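Local structure of hypothetical protein PH1789 (Pyrococcus horikoshii, 1WR2) at residues E10-K14 / Q15-A19. The protein is of unknown function but belongs to the ATP-grasp family of alpha/beta proteins. Sequence-based numbering, arbitrary orientation.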
loop_
_atom_site.group_PDB
_atom_site.type_symbol
_atom_site.label_atom_id
_atom_site.label_comp_id
_atom_site.label_asym_id
_atom_site.label_seq_id
_atom_site.Cartn_x
_atom_site.Cartn_y
_atom_site.Cartn_z
ATOM N N GLU A 10 -4.290 7.421 -15.923
ATOM C CA GLU A 10 -5.206 7.782 -17.004
ATOM C C GLU A 10 -6.207 6.660 -17.262
ATOM O O GLU A 10 -7.417 6.892 -17.352
ATOM C CB GLU A 10 -4.428 8.070 -18.294
ATOM C CG GLU A 10 -3.742 9.430 -18.350
ATOM C CD GLU A 10 -4.712 10.590 -18.156
ATOM O OE1 GLU A 10 -5.873 10.487 -18.612
ATOM O OE2 GLU A 10 -4.310 11.613 -17.560
ATOM N N GLU A 11 -5.688 5.442 -17.377
ATOM C CA GLU A 11 -6.507 4.262 -17.632
ATOM C C GLU A 11 -7.672 4.159 -16.652
ATOM O O GLU A 11 -8.810 3.895 -17.046
ATOM C CB GLU A 11 -5.632 3.009 -17.550
ATOM C CG GLU A 11 -6.327 1.713 -17.952
ATOM C CD GLU A 11 -5.355 0.548 -18.096
ATOM O OE1 GLU A 11 -5.812 -0.577 -18.397
ATOM O OE2 GLU A 11 -4.134 0.758 -17.910
ATOM N N VAL A 12 -7.383 4.374 -15.373
ATOM C CA VAL A 12 -8.400 4.307 -14.336
ATOM C C VAL A 12 -9.431 5.415 -14.514
ATOM O O VAL A 12 -10.639 5.172 -14.448
ATOM C CB VAL A 12 -7.763 4.431 -12.931
ATOM C CG1 VAL A 12 -8.840 4.487 -11.868
ATOM C CG2 VAL A 12 -6.836 3.248 -12.681
ATOM N N LEU A 13 -8.951 6.633 -14.736
ATOM C CA LEU A 13 -9.837 7.775 -14.922
ATOM C C LEU A 13 -10.721 7.557 -16.147
ATOM O O LEU A 13 -11.894 7.933 -16.148
ATOM C CB LEU A 13 -9.014 9.058 -15.077
ATOM C CG LEU A 13 -8.232 9.495 -13.830
ATOM C CD1 LEU A 13 -7.209 10.563 -14.201
ATOM C CD2 LEU A 13 -9.199 10.013 -12.772
ATOM N N LYS A 14 -10.150 6.935 -17.180
ATOM C CA LYS A 14 -10.874 6.649 -18.416
ATOM C C LYS A 14 -12.100 5.791 -18.122
ATOM O O LYS A 14 -13.095 5.833 -18.850
ATOM C CB LYS A 14 -9.966 5.923 -19.415
ATOM C CG LYS A 14 -10.648 5.602 -20.736
ATOM C CD LYS A 14 -9.703 4.947 -21.733
ATOM C CE LYS A 14 -10.413 4.672 -23.057
ATOM N NZ LYS A 14 -9.522 4.042 -24.076
ATOM N N GLN A 15 -12.020 5.007 -17.054
ATOM C CA GLN A 15 -13.126 4.148 -16.658
ATOM C C GLN A 15 -14.057 4.913 -15.727
ATOM O O GLN A 15 -14.963 4.337 -15.129
ATOM C CB GLN A 15 -12.601 2.909 -15.942
ATOM C CG GLN A 15 -11.736 2.026 -16.802
ATOM C CD GLN A 15 -11.144 0.880 -16.015
ATOM O OE1 GLN A 15 -11.868 0.066 -15.441
ATOM N NE2 GLN A 15 -9.820 0.812 -15.980
ATOM N N GLY A 16 -13.820 6.215 -15.606
ATOM C CA GLY A 16 -14.647 7.036 -14.740
ATOM C C GLY A 16 -14.556 6.668 -13.269
ATOM O O GLY A 16 -15.545 6.755 -12.540
ATOM N N ARG A 17 -13.370 6.255 -12.830
ATOM C CA ARG A 17 -13.152 5.881 -11.436
ATOM C C ARG A 17 -12.158 6.832 -10.790
ATOM O O ARG A 17 -11.271 7.351 -11.461
ATOM C CB ARG A 17 -12.584 4.470 -11.337
ATOM C CG ARG A 17 -13.593 3.360 -11.344
ATOM C CD ARG A 17 -12.932 2.106 -10.819
ATOM N NE ARG A 17 -11.880 1.626 -11.709
ATOM C CZ ARG A 17 -10.729 1.105 -11.295
ATOM N NH1 ARG A 17 -10.460 1.003 -9.999
ATOM N NH2 ARG A 17 -9.856 0.656 -12.181
ATOM N N THR A 18 -12.299 7.052 -9.488
ATOM C CA THR A 18 -11.371 7.922 -8.782
ATOM C C THR A 18 -10.512 7.089 -7.829
ATOM O O THR A 18 -9.348 7.414 -7.585
ATOM C CB THR A 18 -12.107 9.009 -7.982
ATOM O OG1 THR A 18 -12.836 8.404 -6.908
ATOM C CG2 THR A 18 -13.075 9.764 -8.883
ATOM N N ALA A 19 -11.081 6.007 -7.302
ATOM C CA ALA A 19 -10.345 5.152 -6.377
ATOM C C ALA A 19 -9.607 4.021 -7.091
ATOM O O ALA A 19 -10.200 3.248 -7.840
ATOM C CB ALA A 19 -11.291 4.576 -5.331
#
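Val12 O receives two backbone N-H groups as the chain leaves helix 3-14: that of Gln15 at 3.0 Å and, more weakly, that of Arg17 at 3.4 Å. Between them Gly16 N bonds to Leu13 O at 2.6 Å. Gly16, with a positive phi of 64°, then turns the chain so that Arg17 N can reach Val12 O. Gln15 lies alongside Glu11, both side chains pointing the same way. With chi1 at -63°, CG of Gln15 sits beside its own backbone N and the extended chain runs back over Glu11 O, where NE2 makes a weak bond of 3.4 Å; Gln15 N adds a second weak one to the same oxygen. Arg17 crosses Val12 at about a right angle, and its bend at chi3 brings the guanidinium round until Val12 CG1 lies over the centre of one face, 3.9 Å above the plane. NH2 of this group forms a salt bridge with Glu24. Leu13 adds CD2, 3.6 Å from Arg17 O, and with Val12 it packs on Leu234 of strand 225-234. The bonds from Arg17 N to Val12 O (6→1, here weak) and from Gly16 N to Leu13 O (5→2), together with left-handed Gly16 and the contact of Val12 CG1 with Arg17 CB, make up a Schellman motif, which here links helix 3-14 to edge strand 19-20 of the six-stranded antiparallel sheet.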